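Local coordinates for protein putative acetyltransferase (Staphylococcus aureus subsp. aureus Mu50, PDB 3H4Q) that is probably a GNAT-family N-acetyltransferase, expected to transfer an acetyl group from acetyl-coenzyme A to an acceptor not yet identified, at residues I21-M26 against A66-Y71; S27-I32 against H60-I65; G81-D86 against H109-S114. One frame throughout, in Å; residues are numbered along the deposited sequence.

Contact 1 of 3, residues I21-M26 against A66-Y71; sequences IRLGKM and AKDYLY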
ATOM      1  N   ILE A  21      -4.114  -9.483  10.046  1.00 59.18           N
ATOM      2  CA  ILE A  21      -3.919  -8.215   9.460  1.00 52.43           C
ATOM      3  C   ILE A  21      -4.853  -7.381  10.353  1.00 50.18           C
ATOM      4  O   ILE A  21      -5.899  -7.852  10.776  1.00 47.60           O
ATOM      5  CB  ILE A  21      -4.343  -8.248   8.010  1.00 51.21           C
ATOM      6  CG1 ILE A  21      -3.293  -9.077   7.234  1.00 48.82           C
ATOM      7  CG2 ILE A  21      -4.489  -6.827   7.483  1.00 43.71           C
ATOM      8  CD1 ILE A  21      -3.605  -9.394   5.752  1.00 46.97           C
ATOM      9  N   ARG A  22      -4.427  -6.201  10.782  1.00 48.25           N
ATOM     10  CA  ARG A  22      -5.317  -5.370  11.561  1.00 45.34           C
ATOM     11  C   ARG A  22      -4.946  -3.946  11.285  1.00 47.73           C
ATOM     12  O   ARG A  22      -3.936  -3.705  10.650  1.00 50.26           O
ATOM     13  CB  ARG A  22      -5.185  -5.681  13.035  1.00 43.14           C
ATOM     14  CG  ARG A  22      -3.762  -5.543  13.580  1.00 44.86           C
ATOM     15  CD  ARG A  22      -3.765  -5.523  15.073  1.00 40.57           C
ATOM     16  NE  ARG A  22      -2.424  -5.465  15.648  1.00 41.92           N
ATOM     17  CZ  ARG A  22      -1.684  -4.357  15.745  1.00 45.18           C
ATOM     18  NH1 ARG A  22      -2.131  -3.190  15.300  1.00 45.11           N
ATOM     19  NH2 ARG A  22      -0.482  -4.420  16.302  1.00 39.11           N
ATOM     20  N   LEU A  23      -5.748  -2.996  11.753  1.00 48.26           N
ATOM     21  CA  LEU A  23      -5.362  -1.607  11.602  1.00 48.97           C
ATOM     22  C   LEU A  23      -4.150  -1.340  12.503  1.00 50.40           C
ATOM     23  O   LEU A  23      -4.060  -1.850  13.643  1.00 47.59           O
ATOM     24  CB  LEU A  23      -6.473  -0.656  12.030  1.00 46.21           C
ATOM     25  CG  LEU A  23      -7.718  -0.510  11.179  1.00 47.52           C
ATOM     26  CD1 LEU A  23      -8.727   0.341  11.997  1.00 35.34           C
ATOM     27  CD2 LEU A  23      -7.382   0.109   9.822  1.00 37.77           C
ATOM     28  N   GLY A  24      -3.258  -0.495  11.996  1.00 50.86           N
ATOM     29  CA  GLY A  24      -2.102  -0.063  12.742  1.00 50.59           C
ATOM     30  C   GLY A  24      -2.565   0.919  13.789  1.00 50.90           C
ATOM     31  O   GLY A  24      -3.585   1.569  13.635  1.00 54.22           O
ATOM     32  N   LYS A  25      -1.799   1.011  14.858  1.00 51.23           N
ATOM     33  CA  LYS A  25      -2.082   1.890  15.948  1.00 53.27           C
ATOM     34  C   LYS A  25      -0.821   2.703  16.198  1.00 52.30           C
ATOM     35  O   LYS A  25       0.245   2.414  15.654  1.00 53.91           O
ATOM     36  CB  LYS A  25      -2.425   1.064  17.170  1.00 52.91           C
ATOM     37  CG  LYS A  25      -3.670   0.221  16.992  1.00 56.93           C
ATOM     38  CD  LYS A  25      -4.067  -0.506  18.288  1.00 60.78           C
ATOM     39  CE  LYS A  25      -3.059  -1.614  18.688  1.00 69.00           C
ATOM     40  NZ  LYS A  25      -3.406  -2.267  19.986  1.00 69.66           N
HETATM   41  N   MSE A  26      -0.935   3.692  17.056  1.00 49.92           N
HETATM   42  CA  MSE A  26       0.173   4.564  17.343  1.00 50.75           C
HETATM   43  C   MSE A  26       1.313   3.770  17.987  1.00 49.71           C
HETATM   44  O   MSE A  26       2.498   4.044  17.739  1.00 47.76           O
HETATM   45  CB  MSE A  26      -0.300   5.709  18.244  1.00 50.74           C
HETATM   46  CG  MSE A  26       0.330   7.027  17.878  1.00 59.97           C
HETATM   47 SE   MSE A  26      -0.078   7.537  16.023  0.75 60.00          SE
HETATM   48  CE  MSE A  26      -1.964   7.958  16.182  1.00 64.45           C
ATOM     49  N   ALA A  66      -4.315   7.871  12.307  1.00 44.27           N
ATOM     50  CA  ALA A  66      -5.431   8.601  12.926  1.00 42.42           C
ATOM     51  C   ALA A  66      -6.698   8.436  12.095  1.00 41.69           C
ATOM     52  O   ALA A  66      -7.807   8.504  12.633  1.00 44.32           O
ATOM     53  CB  ALA A  66      -5.094  10.097  13.106  1.00 37.29           C
ATOM     54  N   LYS A  67      -6.524   8.239  10.793  1.00 39.48           N
ATOM     55  CA  LYS A  67      -7.625   8.081   9.876  1.00 42.38           C
ATOM     56  C   LYS A  67      -7.960   6.609   9.626  1.00 41.86           C
ATOM     57  O   LYS A  67      -8.785   6.314   8.793  1.00 41.64           O
ATOM     58  CB  LYS A  67      -7.251   8.723   8.536  1.00 41.86           C
ATOM     59  CG  LYS A  67      -7.040  10.245   8.552  1.00 47.44           C
ATOM     60  CD  LYS A  67      -6.470  10.638   7.188  1.00 48.16           C
ATOM     61  CE  LYS A  67      -6.061  12.074   7.071  1.00 53.03           C
ATOM     62  NZ  LYS A  67      -5.513  12.279   5.695  1.00 61.11           N
ATOM     63  N   ASP A  68      -7.335   5.684  10.342  1.00 40.76           N
ATOM     64  CA  ASP A  68      -7.536   4.262  10.092  1.00 41.50           C
ATOM     65  C   ASP A  68      -7.393   3.915   8.618  1.00 42.76           C
ATOM     66  O   ASP A  68      -8.264   3.267   8.037  1.00 44.00           O
ATOM     67  CB  ASP A  68      -8.883   3.755  10.645  1.00 38.95           C
ATOM     68  CG  ASP A  68      -8.880   3.595  12.137  1.00 40.39           C
ATOM     69  OD1 ASP A  68      -7.799   3.728  12.776  1.00 44.39           O
ATOM     70  OD2 ASP A  68      -9.978   3.328  12.685  1.00 41.40           O
ATOM     71  N   TYR A  69      -6.300   4.357   8.010  1.00 45.21           N
ATOM     72  CA  TYR A  69      -6.018   4.015   6.615  1.00 46.15           C
ATOM     73  C   TYR A  69      -4.826   3.073   6.503  1.00 46.57           C
ATOM     74  O   TYR A  69      -4.445   2.704   5.381  1.00 46.54           O
ATOM     75  CB  TYR A  69      -5.678   5.261   5.773  1.00 47.40           C
ATOM     76  CG  TYR A  69      -6.760   6.272   5.496  1.00 47.04           C
ATOM     77  CD1 TYR A  69      -8.107   5.927   5.494  1.00 53.08           C
ATOM     78  CD2 TYR A  69      -6.423   7.559   5.079  1.00 50.68           C
ATOM     79  CE1 TYR A  69      -9.088   6.865   5.175  1.00 50.63           C
ATOM     80  CE2 TYR A  69      -7.405   8.501   4.752  1.00 44.64           C
ATOM     81  CZ  TYR A  69      -8.732   8.140   4.806  1.00 47.13           C
ATOM     82  OH  TYR A  69      -9.728   9.039   4.481  1.00 52.05           O
ATOM     83  N   LEU A  70      -4.231   2.687   7.633  1.00 45.38           N
ATOM     84  CA  LEU A  70      -3.026   1.865   7.610  1.00 45.59           C
ATOM     85  C   LEU A  70      -3.276   0.522   8.269  1.00 44.73           C
ATOM     86  O   LEU A  70      -3.787   0.465   9.366  1.00 45.68           O
ATOM     87  CB  LEU A  70      -1.870   2.626   8.293  1.00 43.75           C
ATOM     88  CG  LEU A  70      -0.458   2.006   8.299  1.00 46.08           C
ATOM     89  CD1 LEU A  70       0.610   3.111   8.287  1.00 41.86           C
ATOM     90  CD2 LEU A  70      -0.191   1.012   9.461  1.00 44.80           C
ATOM     91  N   TYR A  71      -2.960  -0.558   7.571  1.00 46.47           N
ATOM     92  CA  TYR A  71      -3.073  -1.907   8.129  1.00 46.21           C
ATOM     93  C   TYR A  71      -1.675  -2.465   8.325  1.00 46.14           C
ATOM     94  O   TYR A  71      -0.754  -2.114   7.555  1.00 45.31           O
ATOM     95  CB  TYR A  71      -3.770  -2.856   7.173  1.00 46.85           C
ATOM     96  CG  TYR A  71      -5.235  -2.641   6.911  1.00 47.09           C
ATOM     97  CD1 TYR A  71      -5.667  -1.824   5.885  1.00 50.05           C
ATOM     98  CD2 TYR A  71      -6.191  -3.315   7.658  1.00 49.79           C
ATOM     99  CE1 TYR A  71      -7.012  -1.673   5.615  1.00 50.16           C
ATOM    100  CE2 TYR A  71      -7.534  -3.162   7.404  1.00 50.82           C
ATOM    101  CZ  TYR A  71      -7.938  -2.345   6.381  1.00 51.67           C
ATOM    102  OH  TYR A  71      -9.275  -2.200   6.135  1.00 48.21           O
TER
HETATM  103  O   HOH W   1      -4.449   2.663  10.894  1.00 42.66           O
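Leu23 and Tyr71 face each other where the first two strands of the GNAT-type sheet meet, the short edge strand 21-23 running antiparallel to strand 70-75. They form a non-hydrogen-bonded pair, with CA atoms 4.2 Å apart and side chains that diverge at the root. The leucine nevertheless comes back over the tyrosine: its CG stands beside the backbone N (chi1 -71°), and CD2 settles over one face of the Tyr71 ring, 4.2 Å from the centroid. This CH-pi contact is displaced toward the rim on the CE2 side. Ile21 CG2 lies 3.9 Å from Tyr71 CD2, the two side chains crossing at about a right angle. Tyr127 of helix 120-134 also meets this ring edge-to-face.

The other branch of Leu23 serves the turn before strand 70-75. There CD1 lies across the Asp68 carboxylate, 3.3 Å from its CG, an apolar methyl set against a polar group. Asp68, with positive phi, is the C-prime residue of the Schellman motif that ends helix 57-66. Leu23, Asp68, Tyr69 and Tyr71 all border the pocket holding a polyethylene-glycol molecule, probably taken from the crystallisation liquor.

The side chain of Arg22 sets out away from 66-71, and its NH1 hydrogen-bonds Leu23 O, while NE makes a salt bridge to Glu74. The backbones are joined by Gly24, whose N donates almost straight to Leu70 O over 2.8 Å (175° at the hydrogen). Leu70 CD2 packs 3.9 Å from Gly24 CA. A water closes the end of the strand pair, donating to Leu70 O at 2.8 Å and to Gly24 O at 3.1 Å.

Contact 2 of 3, residues S27-I32 against H60-I65; sequences SDLDQI and HFEEDI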
ATOM      1  N   SER A  27       0.953   2.743  18.761  1.00 47.73           N
ATOM      2  CA  SER A  27       1.945   1.887  19.414  1.00 46.62           C
ATOM      3  C   SER A  27       2.739   1.016  18.437  1.00 44.88           C
ATOM      4  O   SER A  27       3.709   0.388  18.830  1.00 44.29           O
ATOM      5  CB  SER A  27       1.246   0.999  20.439  1.00 46.52           C
ATOM      6  OG  SER A  27       0.147   0.353  19.829  1.00 52.02           O
ATOM      7  N   ASP A  28       2.301   0.936  17.181  1.00 43.48           N
ATOM      8  CA  ASP A  28       3.030   0.204  16.151  1.00 43.07           C
ATOM      9  C   ASP A  28       4.029   1.076  15.355  1.00 43.04           C
ATOM     10  O   ASP A  28       4.785   0.530  14.532  1.00 43.48           O
ATOM     11  CB  ASP A  28       2.043  -0.304  15.113  1.00 43.63           C
ATOM     12  CG  ASP A  28       1.020  -1.280  15.671  1.00 45.04           C
ATOM     13  OD1 ASP A  28       1.389  -2.201  16.410  1.00 46.94           O
ATOM     14  OD2 ASP A  28      -0.161  -1.166  15.291  1.00 48.49           O
ATOM     15  N   LEU A  29       4.045   2.392  15.609  1.00 40.95           N
ATOM     16  CA  LEU A  29       4.849   3.337  14.829  0.50 40.25           C
ATOM     17  C   LEU A  29       6.345   3.030  14.762  1.00 40.53           C
ATOM     18  O   LEU A  29       6.945   3.069  13.697  1.00 42.17           O
ATOM     19  CB  LEU A  29       4.632   4.758  15.355  0.50 39.38           C
ATOM     20  CG  LEU A  29       5.259   5.907  14.562  0.50 39.37           C
ATOM     21  CD1 LEU A  29       4.915   5.833  13.054  0.50 27.11           C
ATOM     22  CD2 LEU A  29       4.818   7.228  15.175  0.50 35.90           C
ATOM     23  N   ASP A  30       6.944   2.739  15.897  1.00 40.38           N
ATOM     24  CA  ASP A  30       8.362   2.432  15.899  1.00 40.44           C
ATOM     25  C   ASP A  30       8.668   1.245  14.974  1.00 41.19           C
ATOM     26  O   ASP A  30       9.640   1.275  14.247  1.00 40.85           O
ATOM     27  CB  ASP A  30       8.912   2.235  17.323  1.00 41.65           C
ATOM     28  CG  ASP A  30       8.240   1.122  18.083  1.00 41.02           C
ATOM     29  OD1 ASP A  30       7.258   0.526  17.564  1.00 48.55           O
ATOM     30  OD2 ASP A  30       8.698   0.853  19.226  1.00 46.88           O
ATOM     31  N   GLN A  31       7.816   0.226  14.959  1.00 42.89           N
ATOM     32  CA  GLN A  31       8.047  -0.907  14.076  1.00 44.06           C
ATOM     33  C   GLN A  31       7.799  -0.504  12.625  1.00 45.19           C
ATOM     34  O   GLN A  31       8.569  -0.856  11.737  1.00 45.50           O
ATOM     35  CB  GLN A  31       7.213  -2.124  14.490  1.00 42.13           C
ATOM     36  CG  GLN A  31       7.701  -2.737  15.808  1.00 45.72           C
ATOM     37  CD  GLN A  31       7.200  -4.156  16.035  1.00 45.95           C
ATOM     38  OE1 GLN A  31       7.558  -5.092  15.304  1.00 46.90           O
ATOM     39  NE2 GLN A  31       6.399  -4.332  17.076  1.00 49.42           N
ATOM     40  N   ILE A  32       6.748   0.268  12.393  1.00 46.03           N
ATOM     41  CA  ILE A  32       6.455   0.743  11.043  1.00 45.60           C
ATOM     42  C   ILE A  32       7.668   1.514  10.489  1.00 44.81           C
ATOM     43  O   ILE A  32       8.144   1.236   9.385  1.00 40.26           O
ATOM     44  CB  ILE A  32       5.215   1.642  11.029  1.00 44.82           C
ATOM     45  CG1 ILE A  32       3.958   0.795  11.312  1.00 47.61           C
ATOM     46  CG2 ILE A  32       5.100   2.324   9.682  1.00 42.86           C
ATOM     47  CD1 ILE A  32       2.674   1.612  11.571  1.00 45.33           C
ATOM     48  N   HIS A  60       3.171  11.995   8.301  1.00 56.59           N
ATOM     49  CA  HIS A  60       2.175  11.421   7.399  0.50 56.69           C
ATOM     50  C   HIS A  60       1.682  10.047   7.887  1.00 56.02           C
ATOM     51  O   HIS A  60       0.529   9.691   7.632  1.00 56.28           O
ATOM     52  CB  HIS A  60       2.720  11.318   5.963  0.50 57.63           C
ATOM     53  CG  HIS A  60       1.653  11.134   4.924  0.50 60.38           C
ATOM     54  ND1 HIS A  60       1.189   9.893   4.538  0.50 62.33           N
ATOM     55  CD2 HIS A  60       0.959  12.038   4.192  0.50 61.49           C
ATOM     56  CE1 HIS A  60       0.254  10.043   3.615  0.50 64.72           C
ATOM     57  NE2 HIS A  60       0.095  11.336   3.388  0.50 62.39           N
ATOM     58  N   PHE A  61       2.548   9.270   8.565  1.00 54.08           N
ATOM     59  CA  PHE A  61       2.137   7.947   9.091  1.00 54.14           C
ATOM     60  C   PHE A  61       1.175   8.145  10.245  1.00 52.19           C
ATOM     61  O   PHE A  61       0.191   7.426  10.353  1.00 49.70           O
ATOM     62  CB  PHE A  61       3.287   7.055   9.602  1.00 53.71           C
ATOM     63  CG  PHE A  61       4.068   6.370   8.526  1.00 51.47           C
ATOM     64  CD1 PHE A  61       3.449   5.530   7.640  1.00 51.33           C
ATOM     65  CD2 PHE A  61       5.449   6.521   8.443  1.00 55.31           C
ATOM     66  CE1 PHE A  61       4.167   4.906   6.646  1.00 53.96           C
ATOM     67  CE2 PHE A  61       6.174   5.892   7.458  1.00 51.89           C
ATOM     68  CZ  PHE A  61       5.537   5.076   6.560  1.00 54.72           C
ATOM     69  N   GLU A  62       1.485   9.095  11.119  1.00 51.59           N
ATOM     70  CA  GLU A  62       0.600   9.409  12.236  1.00 53.74           C
ATOM     71  C   GLU A  62      -0.793   9.762  11.725  1.00 53.87           C
ATOM     72  O   GLU A  62      -1.790   9.345  12.300  1.00 54.14           O
ATOM     73  CB  GLU A  62       1.165  10.558  13.068  1.00 52.92           C
ATOM     74  CG  GLU A  62       2.368  10.139  13.912  1.00 59.19           C
ATOM     75  CD  GLU A  62       3.043  11.294  14.646  1.00 57.05           C
ATOM     76  OE1 GLU A  62       2.823  12.467  14.282  1.00 72.13           O
ATOM     77  OE2 GLU A  62       3.810  11.023  15.596  1.00 65.76           O
ATOM     78  N   GLU A  63      -0.850  10.528  10.642  1.00 54.23           N
ATOM     79  CA  GLU A  63      -2.118  10.911  10.036  1.00 54.53           C
ATOM     80  C   GLU A  63      -2.843   9.710   9.465  1.00 51.76           C
ATOM     81  O   GLU A  63      -4.042   9.581   9.655  1.00 51.72           O
ATOM     82  CB  GLU A  63      -1.915  11.963   8.948  1.00 53.98           C
ATOM     83  CG  GLU A  63      -1.587  13.333   9.504  1.00 56.07           C
ATOM     84  CD  GLU A  63      -1.253  14.334   8.418  1.00 57.95           C
ATOM     85  OE1 GLU A  63      -1.365  13.979   7.219  1.00 65.41           O
ATOM     86  OE2 GLU A  63      -0.875  15.474   8.765  1.00 61.75           O
ATOM     87  N   ASP A  64      -2.119   8.829   8.786  1.00 49.46           N
ATOM     88  CA  ASP A  64      -2.736   7.632   8.224  1.00 49.94           C
ATOM     89  C   ASP A  64      -3.363   6.773   9.326  1.00 50.53           C
ATOM     90  O   ASP A  64      -4.459   6.233   9.162  1.00 53.05           O
ATOM     91  CB  ASP A  64      -1.727   6.797   7.440  1.00 48.32           C
ATOM     92  CG  ASP A  64      -1.255   7.467   6.147  1.00 53.34           C
ATOM     93  OD1 ASP A  64      -1.972   8.334   5.594  1.00 53.08           O
ATOM     94  OD2 ASP A  64      -0.148   7.099   5.671  1.00 63.14           O
ATOM     95  N   ILE A  65      -2.648   6.638  10.436  1.00 50.42           N
ATOM     96  CA  ILE A  65      -3.109   5.878  11.587  1.00 49.57           C
ATOM     97  C   ILE A  65      -4.313   6.545  12.250  1.00 47.66           C
ATOM     98  O   ILE A  65      -5.255   5.867  12.673  1.00 49.37           O
ATOM     99  CB  ILE A  65      -1.961   5.712  12.585  1.00 50.92           C
ATOM    100  CG1 ILE A  65      -0.979   4.662  12.043  1.00 50.71           C
ATOM    101  CG2 ILE A  65      -2.475   5.318  13.979  1.00 50.17           C
ATOM    102  CD1 ILE A  65       0.348   4.586  12.850  1.00 52.80           C
TER
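Ile32 and Phe61 are brought together by their torsions. In Ile32, chi1 of -70° sends CG1 opposite the carbonyl carbon and leaves CG2 opposite the backbone N, so that the two branches serve different partners on helix 57-66. In Phe61, chi1 of -78° carries the ring toward helix 29-42, and the second torsion turns one of its faces to Ile32. The CG2 methyl sits over the middle of that face, 4.0 Å from the centroid and only 7° off the normal, a well-centred CH-pi contact. Meanwhile the CG1 branch of Ile32 runs on to CD1, which meets Ile65 CD1 tip to tip at 4.0 Å.

Leu29, one turn earlier on helix 29-42, touches the outer part of the interface. In the conformer described here, one of two modelled, CD1 rests 4.0 Å from Phe61 CB, and CD2 crosses the extended Glu62 chain at a slant, 4.0 Å from its CG. This edge of the contact is therefore less certain than the Ile32 part.

The two helices are those that link the first and second strands of the GNAT fold, and they pack on one side of the sheet. Leu70 and Phe82 reach up from its strands to Ile32 and Phe61, the two phenylalanine rings meeting at nearly a right angle.

No hydrogen bond or salt bridge joins 27-32 to 60-65. Methyl-to-methyl and methyl-to-ring contact holds these segments together, which implies that their cohesion comes chiefly from burying apolar surface and from dispersion, with no polar bond between these two segments to fix their spacing.

Contact 3 of 3, residues G81-D86 against H109-S114; sequences GFIVVD and HRLTGS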
ATOM      1  N   GLY A  81       4.888  -6.230   8.118  1.00 42.03           N
ATOM      2  CA  GLY A  81       4.618  -5.393   6.964  1.00 41.74           C
ATOM      3  C   GLY A  81       3.452  -4.460   7.209  1.00 42.54           C
ATOM      4  O   GLY A  81       2.714  -4.633   8.181  1.00 46.44           O
ATOM      5  N   PHE A  82       3.287  -3.455   6.352  1.00 42.85           N
ATOM      6  CA  PHE A  82       2.118  -2.579   6.426  1.00 45.51           C
ATOM      7  C   PHE A  82       1.686  -2.115   5.040  1.00 46.34           C
ATOM      8  O   PHE A  82       2.425  -2.263   4.075  1.00 47.94           O
ATOM      9  CB  PHE A  82       2.369  -1.363   7.326  1.00 46.76           C
ATOM     10  CG  PHE A  82       3.404  -0.411   6.802  1.00 46.98           C
ATOM     11  CD1 PHE A  82       4.747  -0.589   7.099  1.00 49.04           C
ATOM     12  CD2 PHE A  82       3.029   0.691   6.049  1.00 54.92           C
ATOM     13  CE1 PHE A  82       5.702   0.299   6.637  1.00 46.79           C
ATOM     14  CE2 PHE A  82       3.980   1.584   5.574  1.00 51.50           C
ATOM     15  CZ  PHE A  82       5.324   1.385   5.873  1.00 52.72           C
ATOM     16  N   ILE A  83       0.497  -1.534   4.976  1.00 46.88           N
ATOM     17  CA  ILE A  83      -0.077  -1.036   3.742  1.00 47.14           C
ATOM     18  C   ILE A  83      -0.967   0.149   4.096  1.00 49.11           C
ATOM     19  O   ILE A  83      -1.617   0.151   5.142  1.00 49.23           O
ATOM     20  CB  ILE A  83      -0.906  -2.136   3.014  1.00 48.96           C
ATOM     21  CG1 ILE A  83      -1.333  -1.691   1.610  1.00 52.61           C
ATOM     22  CG2 ILE A  83      -2.139  -2.534   3.823  1.00 46.04           C
ATOM     23  CD1 ILE A  83      -1.830  -2.861   0.709  1.00 44.63           C
ATOM     24  N   VAL A  84      -0.966   1.170   3.242  1.00 50.32           N
ATOM     25  CA  VAL A  84      -1.788   2.366   3.423  1.00 47.82           C
ATOM     26  C   VAL A  84      -2.727   2.442   2.228  1.00 49.68           C
ATOM     27  O   VAL A  84      -2.265   2.427   1.091  1.00 52.85           O
ATOM     28  CB  VAL A  84      -0.902   3.579   3.449  1.00 47.60           C
ATOM     29  CG1 VAL A  84      -1.724   4.847   3.480  1.00 48.04           C
ATOM     30  CG2 VAL A  84       0.038   3.487   4.658  1.00 43.99           C
ATOM     31  N   VAL A  85      -4.033   2.490   2.474  1.00 49.04           N
ATOM     32  CA  VAL A  85      -5.033   2.548   1.409  1.00 48.60           C
ATOM     33  C   VAL A  85      -6.164   3.499   1.794  1.00 51.38           C
ATOM     34  O   VAL A  85      -6.578   3.554   2.960  1.00 53.59           O
ATOM     35  CB  VAL A  85      -5.642   1.174   1.116  1.00 49.08           C
ATOM     36  CG1 VAL A  85      -6.251   0.570   2.379  1.00 50.52           C
ATOM     37  CG2 VAL A  85      -6.689   1.287   0.031  1.00 46.46           C
ATOM     38  N   ASP A  86      -6.628   4.270   0.816  1.00 51.87           N
ATOM     39  CA  ASP A  86      -7.707   5.235   0.996  1.00 52.55           C
ATOM     40  C   ASP A  86      -8.201   5.665  -0.394  1.00 52.78           C
ATOM     41  O   ASP A  86      -7.877   5.011  -1.390  1.00 52.97           O
ATOM     42  CB  ASP A  86      -7.241   6.415   1.854  1.00 52.69           C
ATOM     43  CG  ASP A  86      -6.087   7.166   1.241  1.00 56.09           C
ATOM     44  OD1 ASP A  86      -6.154   7.478   0.036  1.00 60.74           O
ATOM     45  OD2 ASP A  86      -5.127   7.477   1.982  1.00 63.50           O
ATOM     46  N   HIS A 109      -1.233   3.596  -1.430  1.00 51.09           N
ATOM     47  CA  HIS A 109      -0.168   4.579  -1.429  1.00 49.10           C
ATOM     48  C   HIS A 109       1.154   4.041  -1.037  1.00 47.46           C
ATOM     49  O   HIS A 109       2.159   4.558  -1.476  1.00 47.11           O
ATOM     50  CB  HIS A 109      -0.501   5.707  -0.461  1.00 50.76           C
ATOM     51  CG  HIS A 109      -1.730   6.459  -0.832  1.00 49.26           C
ATOM     52  ND1 HIS A 109      -1.763   7.314  -1.908  1.00 52.17           N
ATOM     53  CD2 HIS A 109      -2.967   6.483  -0.286  1.00 51.94           C
ATOM     54  CE1 HIS A 109      -2.966   7.842  -2.006  1.00 52.99           C
ATOM     55  NE2 HIS A 109      -3.718   7.356  -1.036  1.00 55.15           N
ATOM     56  N   ARG A 110       1.176   3.021  -0.190  1.00 49.53           N
ATOM     57  CA  ARG A 110       2.439   2.441   0.239  0.50 49.56           C
ATOM     58  C   ARG A 110       2.214   1.016   0.714  1.00 49.20           C
ATOM     59  O   ARG A 110       1.183   0.703   1.277  1.00 52.08           O
ATOM     60  CB  ARG A 110       3.074   3.292   1.340  0.50 48.89           C
ATOM     61  CG  ARG A 110       4.536   2.971   1.635  0.50 52.57           C
ATOM     62  CD  ARG A 110       5.484   3.383   0.507  0.50 55.61           C
ATOM     63  NE  ARG A 110       6.874   3.155   0.902  0.50 57.42           N
ATOM     64  CZ  ARG A 110       7.560   2.026   0.736  0.50 51.88           C
ATOM     65  NH1 ARG A 110       7.025   0.967   0.147  0.50 48.96           N
ATOM     66  NH2 ARG A 110       8.809   1.971   1.171  0.50 56.16           N
ATOM     67  N   LEU A 111       3.180   0.148   0.431  1.00 49.49           N
ATOM     68  CA  LEU A 111       3.143  -1.272   0.808  1.00 49.04           C
ATOM     69  C   LEU A 111       4.577  -1.714   1.105  1.00 50.14           C
ATOM     70  O   LEU A 111       5.481  -1.435   0.328  1.00 50.58           O
ATOM     71  CB  LEU A 111       2.600  -2.124  -0.340  1.00 49.19           C
ATOM     72  CG  LEU A 111       2.556  -3.652  -0.155  1.00 50.63           C
ATOM     73  CD1 LEU A 111       1.741  -4.058   1.083  1.00 45.10           C
ATOM     74  CD2 LEU A 111       1.964  -4.313  -1.402  1.00 45.99           C
ATOM     75  N   THR A 112       4.793  -2.382   2.228  1.00 51.77           N
ATOM     76  CA  THR A 112       6.120  -2.884   2.567  1.00 53.11           C
ATOM     77  C   THR A 112       5.968  -4.139   3.383  1.00 52.35           C
ATOM     78  O   THR A 112       5.065  -4.217   4.219  1.00 51.18           O
ATOM     79  CB  THR A 112       6.918  -1.927   3.452  1.00 54.44           C
ATOM     80  OG1 THR A 112       6.871  -0.602   2.915  1.00 69.24           O
ATOM     81  CG2 THR A 112       8.347  -2.378   3.529  1.00 54.30           C
ATOM     82  N   GLY A 113       6.843  -5.106   3.108  1.00 52.51           N
ATOM     83  CA  GLY A 113       6.940  -6.364   3.835  1.00 52.59           C
ATOM     84  C   GLY A 113       8.209  -6.281   4.663  1.00 53.03           C
ATOM     85  O   GLY A 113       8.665  -5.176   4.989  1.00 54.52           O
ATOM     86  N   SER A 114       8.791  -7.424   5.013  1.00 52.64           N
ATOM     87  CA  SER A 114       9.994  -7.425   5.845  1.00 54.11           C
ATOM     88  C   SER A 114      10.991  -8.496   5.436  1.00 53.81           C
ATOM     89  O   SER A 114      10.632  -9.427   4.710  1.00 53.46           O
ATOM     90  CB  SER A 114       9.614  -7.616   7.316  1.00 54.21           C
ATOM     91  OG  SER A 114       8.959  -8.856   7.507  1.00 54.79           O
TER
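His109 NE2 donates to Asp86 OD1 over 2.7 Å, the shortest polar link between the two strands. The carboxylate oxygen lies in the plane of the imidazole, at its edge, and is used on its syn side, but the bond leaves the carboxylate plane by 34°. Asp86 can reach across because its CG lies between the backbone N and the carbonyl carbon (chi1 60°). OD1 is gripped a second time by the backbone N of Asp88, which helps to fix the carboxylate.

Next come the backbone bonds of an antiparallel pair. Phe82 and Thr112 exchange N-H to O bonds both ways, the one from Phe82 N to Thr112 O being 2.9 Å. Val84 N likewise donates to Arg110 O, yet Val84 O accepts the N-H of His109, its N at 3.0 Å. His109 and Arg110 thus stand together opposite Val84 as a classic beta bulge, with His109 in near-helical backbone angles. Past the last full pair, Gly81 CA approaches Thr112 O to 3.0 Å.

Side chains finish both faces. Ile83 CD1 and Leu111 CD1 touch at 3.8 Å on the face covered by helix 120-134. Phe82, Val84, Arg110 and Thr112 share the other, where the Phe82 ring runs alongside Thr112, its CZ 3.9 Å from OG1, and also packs under helix 29-42.

Strand 106-112 is the fourth of the GNAT sheet, whose backbone in relatives receives the acetyl-CoA arm. One edge of it is taken up by strand 78-86; on the other, Leu111 pairs with Ala146, and Leu111 O is also hydrogen-bonded to an unidentified ligand, probably from the crystallisation liquor. That chemistry is consistent with an acetyl-CoA site as in relatives, but does not prove one.

Contacts 1 and 3 belong to one sheet, with strand 70-75 bonded to 21-23 on one side and to 78-86 on the other. Their centres are about 10 Å apart, and Tyr71 N lies 2.9 Å from Ile83 O in a probable hydrogen bond. Contact 2 is nested in the chain loop closed by contact 1, and a salt bridge from Arg22 NH1 to Asp28 OD2 (2.8 Å) ties the two. It roofs contact 3 as well, Phe61 CE1 coming within 3.5 Å of Phe82 CE2. The glycol pocket draws on contacts 1 and 3, through Tyr71 and Asp86 among others, whereas the unidentified ligand touches contact 3 at Leu111 and Gly113.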